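PDB 3ZID: Tubulin/ftsz, gtpase from Methanosaeta thermophila, which binds and probably hydrolyses GTP as a tubulin-like cytoskeletal protein of archaea, and is thought to take part in the control of cell shape. Local coordinates for residues I97-F103 with L128-Y132; Q199-F203 with T233-Y237. All blocks are in the same frame, centred on the assembly; numbering follows the deposited sequence.

Interaction 1: residues I97-F103 with L128-Y132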
loop_
_atom_site.group_PDB
_atom_site.type_symbol
_atom_site.label_atom_id
_atom_site.label_comp_id
_atom_site.label_asym_id
_atom_site.label_seq_id
_atom_site.Cartn_x
_atom_site.Cartn_y
_atom_site.Cartn_z
ATOM N N ILE A 97 -16.561 -11.177 -6.394
ATOM C CA ILE A 97 -16.184 -11.238 -4.987
ATOM C C ILE A 97 -17.194 -12.035 -4.170
ATOM O O ILE A 97 -16.823 -12.934 -3.414
ATOM C CB ILE A 97 -16.040 -9.823 -4.411
ATOM C CG1 ILE A 97 -14.844 -9.132 -5.066
ATOM C CG2 ILE A 97 -15.928 -9.867 -2.897
ATOM C CD1 ILE A 97 -14.830 -7.643 -4.907
ATOM N N GLU A 98 -18.476 -11.723 -4.348
ATOM C CA GLU A 98 -19.535 -12.390 -3.588
ATOM C C GLU A 98 -19.622 -13.895 -3.848
ATOM O O GLU A 98 -20.041 -14.651 -2.976
ATOM C CB GLU A 98 -20.881 -11.702 -3.810
ATOM C CG GLU A 98 -20.968 -10.359 -3.098
ATOM C CD GLU A 98 -22.066 -9.462 -3.635
ATOM O OE1 GLU A 98 -22.714 -9.835 -4.638
ATOM O OE2 GLU A 98 -22.284 -8.382 -3.044
ATOM N N LYS A 99 -19.193 -14.330 -5.029
ATOM C CA LYS A 99 -19.161 -15.755 -5.354
ATOM C C LYS A 99 -18.267 -16.553 -4.410
ATOM O O LYS A 99 -18.420 -17.767 -4.294
ATOM C CB LYS A 99 -18.629 -15.969 -6.775
ATOM C CG LYS A 99 -19.534 -15.484 -7.889
ATOM C CD LYS A 99 -18.954 -15.852 -9.246
ATOM C CE LYS A 99 -19.886 -15.443 -10.379
ATOM N NZ LYS A 99 -19.355 -15.855 -11.709
ATOM N N ARG A 100 -17.343 -15.870 -3.735
ATOM C CA ARG A 100 -16.358 -16.551 -2.911
ATOM C C ARG A 100 -16.696 -16.548 -1.430
ATOM O O ARG A 100 -15.877 -16.948 -0.607
ATOM C CB ARG A 100 -14.973 -15.971 -3.159
ATOM C CG ARG A 100 -14.662 -15.900 -4.626
ATOM C CD ARG A 100 -13.189 -15.781 -4.914
ATOM N NE ARG A 100 -12.968 -15.793 -6.355
ATOM C CZ ARG A 100 -11.820 -16.118 -6.934
ATOM N NH1 ARG A 100 -10.773 -16.469 -6.191
ATOM N NH2 ARG A 100 -11.726 -16.096 -8.258
ATOM N N GLY A 101 -17.902 -16.104 -1.086
ATOM C CA GLY A 101 -18.373 -16.258 0.279
ATOM C C GLY A 101 -18.158 -15.066 1.187
ATOM O O GLY A 101 -18.062 -13.923 0.732
ATOM N N ASP A 102 -18.115 -15.337 2.487
ATOM C CA ASP A 102 -17.925 -14.286 3.475
ATOM C C ASP A 102 -16.461 -14.132 3.798
ATOM O O ASP A 102 -15.688 -15.070 3.658
ATOM C CB ASP A 102 -18.699 -14.572 4.766
ATOM C CG ASP A 102 -20.136 -14.108 4.708
ATOM O OD1 ASP A 102 -20.442 -13.192 3.918
ATOM O OD2 ASP A 102 -20.961 -14.655 5.466
ATOM N N PHE A 103 -16.087 -12.927 4.211
ATOM C CA PHE A 103 -14.718 -12.624 4.596
ATOM C C PHE A 103 -14.694 -11.810 5.858
ATOM O O PHE A 103 -15.539 -10.942 6.057
ATOM C CB PHE A 103 -14.012 -11.867 3.485
ATOM C CG PHE A 103 -13.967 -12.624 2.215
ATOM C CD1 PHE A 103 -13.102 -13.706 2.078
ATOM C CD2 PHE A 103 -14.830 -12.312 1.185
ATOM C CE1 PHE A 103 -13.071 -14.435 0.914
ATOM C CE2 PHE A 103 -14.804 -13.026 0.022
ATOM C CZ PHE A 103 -13.922 -14.099 -0.118
ATOM N N LEU A 128 -17.644 -2.500 -0.652
ATOM C CA LEU A 128 -17.320 -3.645 0.204
ATOM C C LEU A 128 -17.745 -3.432 1.659
ATOM O O LEU A 128 -18.226 -4.369 2.324
ATOM C CB LEU A 128 -15.817 -3.971 0.134
ATOM C CG LEU A 128 -15.327 -4.566 -1.192
ATOM C CD1 LEU A 128 -13.809 -4.627 -1.236
ATOM C CD2 LEU A 128 -15.945 -5.941 -1.444
ATOM N N LYS A 129 -17.561 -2.207 2.152
ATOM C CA LYS A 129 -17.922 -1.875 3.530
ATOM C C LYS A 129 -19.413 -2.039 3.758
ATOM O O LYS A 129 -19.825 -2.418 4.846
ATOM C CB LYS A 129 -17.501 -0.458 3.909
ATOM C CG LYS A 129 -16.032 -0.280 4.203
ATOM C CD LYS A 129 -15.768 1.160 4.573
ATOM C CE LYS A 129 -16.543 1.539 5.826
ATOM N NZ LYS A 129 -16.819 3.007 5.874
ATOM N N LYS A 130 -20.210 -1.722 2.738
ATOM C CA LYS A 130 -21.653 -1.947 2.787
ATOM C C LYS A 130 -22.001 -3.428 2.877
ATOM O O LYS A 130 -22.874 -3.813 3.635
ATOM C CB LYS A 130 -22.336 -1.403 1.537
ATOM C CG LYS A 130 -22.290 0.082 1.358
ATOM C CD LYS A 130 -22.986 0.414 0.040
ATOM C CE LYS A 130 -22.665 1.792 -0.444
ATOM N NZ LYS A 130 -23.207 1.989 -1.818
ATOM N N ARG A 131 -21.306 -4.252 2.098
ATOM C CA ARG A 131 -21.654 -5.662 1.966
ATOM C C ARG A 131 -21.081 -6.533 3.077
ATOM O O ARG A 131 -21.698 -7.520 3.481
ATOM C CB ARG A 131 -21.212 -6.181 0.598
ATOM C CG ARG A 131 -22.119 -5.728 -0.528
ATOM C CD ARG A 131 -21.366 -5.625 -1.845
ATOM N NE ARG A 131 -22.176 -5.008 -2.897
ATOM C CZ ARG A 131 -22.397 -3.699 -3.010
ATOM N NH1 ARG A 131 -21.885 -2.853 -2.127
ATOM N NH2 ARG A 131 -23.140 -3.233 -4.006
ATOM N N TYR A 132 -19.923 -6.136 3.597
ATOM C CA TYR A 132 -19.242 -6.884 4.649
ATOM C C TYR A 132 -19.022 -5.960 5.835
ATOM O O TYR A 132 -17.895 -5.555 6.102
ATOM C CB TYR A 132 -17.891 -7.385 4.142
ATOM C CG TYR A 132 -17.982 -8.341 2.967
ATOM C CD1 TYR A 132 -18.302 -9.683 3.155
ATOM C CD2 TYR A 132 -17.720 -7.905 1.678
ATOM C CE1 TYR A 132 -18.374 -10.562 2.085
ATOM C CE2 TYR A 132 -17.792 -8.771 0.599
ATOM C CZ TYR A 132 -18.120 -10.101 0.805
ATOM O OH TYR A 132 -18.193 -10.965 -0.273
HETATM O O HOH W 1 -23.194 -6.342 -4.901
#
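Y132 reaches from the end of helix 117-131 into the turn at the C-terminal end of helix 79-98, a helix-end to loop contact on one side of the parallel sheet of the GTPase domain. With CG anti to its carbonyl carbon (chi1 -62°), its ring enters between I97, G101, D102 and F103. The hydroxyl OH of Y132 donates to the carbonyl O of G101 at 3.1 Å, nearly along the C=O axis (173°). G101 ends a type I beta turn from E98, and its own N bonds back to E98 O. The ring of F103 turns an edge toward the face of Y132 in an offset edge-to-face pair, with planes at 61°. CG2 of I97 lies 3.6 Å from OH of Y132, while CD1 of I97 meets CD2 of L128 at 4.0 Å. Both helices belong to the Rossmann-like layering of the tubulin/FtsZ fold: I97 and L128 also pack on strand 3-9, and F103 leads into strand 105-111. A phenylalanine in place of Y132 would probably leave the G101 carbonyl without this donor and the turn less firmly tied to the helix end. OE2 of E98 forms a long salt bridge to NE of R131 at 3.4 Å. Water 1 spans the same pair, donating to OE2 and accepting from NE. OE2 and the water sit at the guanidinium edge, in its plane. R131 also pairs through NH1 with E127.

Interaction 2: residues Q199-F203 with T233-Y237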
loop_
_atom_site.group_PDB
_atom_site.type_symbol
_atom_site.label_atom_id
_atom_site.label_comp_id
_atom_site.label_asym_id
_atom_site.label_seq_id
_atom_site.Cartn_x
_atom_site.Cartn_y
_atom_site.Cartn_z
ATOM N N GLN A 199 5.790 -10.571 1.584
ATOM C CA GLN A 199 6.370 -11.269 2.728
ATOM C C GLN A 199 5.735 -10.774 4.010
ATOM O O GLN A 199 5.302 -11.565 4.859
ATOM C CB GLN A 199 7.863 -11.009 2.782
ATOM C CG GLN A 199 8.626 -11.852 3.769
ATOM C CD GLN A 199 10.132 -11.669 3.592
ATOM O OE1 GLN A 199 10.595 -10.597 3.177
ATOM N NE2 GLN A 199 10.896 -12.712 3.887
ATOM N N ARG A 200 5.625 -9.455 4.118
ATOM C CA ARG A 200 5.027 -8.854 5.294
ATOM C C ARG A 200 3.542 -9.161 5.437
ATOM O O ARG A 200 3.101 -9.459 6.531
ATOM C CB ARG A 200 5.287 -7.346 5.321
ATOM C CG ARG A 200 6.722 -7.038 5.724
ATOM C CD ARG A 200 7.224 -5.722 5.174
ATOM N NE ARG A 200 8.672 -5.756 4.951
ATOM C CZ ARG A 200 9.505 -4.798 5.324
ATOM N NH1 ARG A 200 9.054 -3.713 5.960
ATOM N NH2 ARG A 200 10.796 -4.933 5.081
ATOM N N LEU A 201 2.784 -9.162 4.336
ATOM C CA LEU A 201 1.346 -9.425 4.412
ATOM C C LEU A 201 1.073 -10.868 4.831
ATOM O O LEU A 201 0.153 -11.145 5.600
ATOM C CB LEU A 201 0.662 -9.167 3.066
ATOM C CG LEU A 201 0.498 -7.711 2.596
ATOM C CD1 LEU A 201 -0.198 -7.681 1.223
ATOM C CD2 LEU A 201 -0.255 -6.896 3.629
ATOM N N LEU A 202 1.860 -11.782 4.269
ATOM C CA LEU A 202 1.741 -13.196 4.604
ATOM C C LEU A 202 2.092 -13.459 6.063
ATOM O O LEU A 202 1.420 -14.238 6.737
ATOM C CB LEU A 202 2.589 -14.043 3.662
ATOM C CG LEU A 202 1.915 -14.182 2.294
ATOM C CD1 LEU A 202 2.873 -14.801 1.293
ATOM C CD2 LEU A 202 0.633 -15.024 2.444
ATOM N N PHE A 203 3.118 -12.783 6.557
ATOM C CA PHE A 203 3.488 -12.865 7.967
ATOM C C PHE A 203 2.298 -12.321 8.791
ATOM O O PHE A 203 1.871 -12.942 9.766
ATOM C CB PHE A 203 4.780 -12.054 8.195
ATOM C CG PHE A 203 5.398 -12.194 9.572
ATOM C CD1 PHE A 203 4.811 -12.950 10.562
ATOM C CD2 PHE A 203 6.598 -11.557 9.857
ATOM C CE1 PHE A 203 5.403 -13.063 11.830
ATOM C CE2 PHE A 203 7.193 -11.659 11.110
ATOM C CZ PHE A 203 6.585 -12.410 12.101
ATOM N N THR A 233 2.137 1.582 8.310
ATOM C CA THR A 233 2.996 0.784 7.471
ATOM C C THR A 233 3.351 -0.499 8.198
ATOM O O THR A 233 2.900 -0.712 9.328
ATOM C CB THR A 233 4.263 1.564 7.027
ATOM O OG1 THR A 233 4.866 0.895 5.907
ATOM C CG2 THR A 233 5.283 1.669 8.165
ATOM N N LEU A 234 4.112 -1.360 7.530
ATOM C CA LEU A 234 4.590 -2.599 8.130
ATOM C C LEU A 234 6.117 -2.561 8.205
ATOM O O LEU A 234 6.795 -2.207 7.238
ATOM C CB LEU A 234 4.165 -3.804 7.292
ATOM C CG LEU A 234 2.671 -4.024 7.127
ATOM C CD1 LEU A 234 2.401 -5.249 6.250
ATOM C CD2 LEU A 234 2.023 -4.218 8.493
ATOM N N GLY A 235 6.657 -2.972 9.342
ATOM C CA GLY A 235 8.093 -3.161 9.482
ATOM C C GLY A 235 8.434 -4.648 9.628
ATOM O O GLY A 235 7.587 -5.472 9.947
ATOM N N TYR A 236 9.683 -4.995 9.372
ATOM C CA TYR A 236 10.030 -6.395 9.302
ATOM C C TYR A 236 11.509 -6.556 9.520
ATOM O O TYR A 236 12.293 -5.714 9.096
ATOM C CB TYR A 236 9.682 -6.925 7.929
ATOM C CG TYR A 236 9.939 -8.389 7.706
ATOM C CD1 TYR A 236 11.164 -8.853 7.246
ATOM C CD2 TYR A 236 8.927 -9.310 7.917
ATOM C CE1 TYR A 236 11.366 -10.204 7.014
ATOM C CE2 TYR A 236 9.116 -10.637 7.686
ATOM C CZ TYR A 236 10.332 -11.085 7.249
ATOM O OH TYR A 236 10.473 -12.433 7.031
ATOM N N TYR A 237 11.881 -7.626 10.208
ATOM C CA TYR A 237 13.274 -7.997 10.325
ATOM C C TYR A 237 13.412 -9.468 10.593
ATOM O O TYR A 237 12.792 -9.984 11.506
ATOM C CB TYR A 237 13.953 -7.222 11.438
ATOM C CG TYR A 237 15.416 -7.590 11.589
ATOM C CD1 TYR A 237 16.389 -7.075 10.743
ATOM C CD2 TYR A 237 15.811 -8.484 12.575
ATOM C CE1 TYR A 237 17.718 -7.428 10.895
ATOM C CE2 TYR A 237 17.132 -8.830 12.736
ATOM C CZ TYR A 237 18.069 -8.312 11.892
ATOM O OH TYR A 237 19.366 -8.685 12.059
#
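Helix 186-210, the long central helix of the tubulin/FtsZ fold, packs here on strand 232-238, an outermost strand of the mixed four-stranded sheet. The segments cross at 92°, with axes 9.1 Å apart. R200 and Y236 carry most of the contact. The R200 chain runs extended from CG to NE and carries its guanidinium over CB of Y236, one face turned to that carbon. CB of Y236 stands over the centre of the group, 3.4 Å from CZ of R200. CG of R200 comes obliquely to the ring, 3.9 Å from CD2 of Y236. NH1 of R200 donates to the carbonyl O of L234 at 3.0 Å. The bond is bent (137° at the hydrogen), and the donor stands above the carbonyl plane. NH1 also bonds to the carbonyl O of G258. Below the charged end, CB of R200 touches CD1 of L234 at 3.7 Å, and CD2 of L201 reaches the same methyl.

With CG anti to the backbone N (chi1 -178°), the Y236 ring sits between Q199 and F203. The side-chain amide of Q199 crosses the phenol end, with CD 3.7 Å from CZ of Y236. F203 meets Y236 rim to rim, CD2 of F203 being 3.4 Å from CE2 of Y236. OH of Y236 bonds to R315, which also makes a cation-pi contact with F203. The buried R200 therefore combines two roles: its aliphatic part packs with L234 and Y236, while NH1 is shared by two backbone carbonyls, which probably offset part of the cost of burying its charge.

Interaction 1 closes before interaction 2 opens along the chain. Their centres are 25 Å apart, their nearest atoms about 14 Å, and they do not touch. Interaction 1 joins the ends of helices 79-98 and 117-131 beside the parallel sheet of the GTPase domain. Interaction 2 lies between the long helix 186-210 and the mixed sheet that includes strand 232-238. The first is thus packing within the nucleotide-binding domain, away from the annotated sites. The second joins two parts of the fold, and the side chain of L201 comes about 11 Å from the bound GDP. The same helix carries N194, a GTP-binding residue, so it spans nucleotide site and mixed sheet.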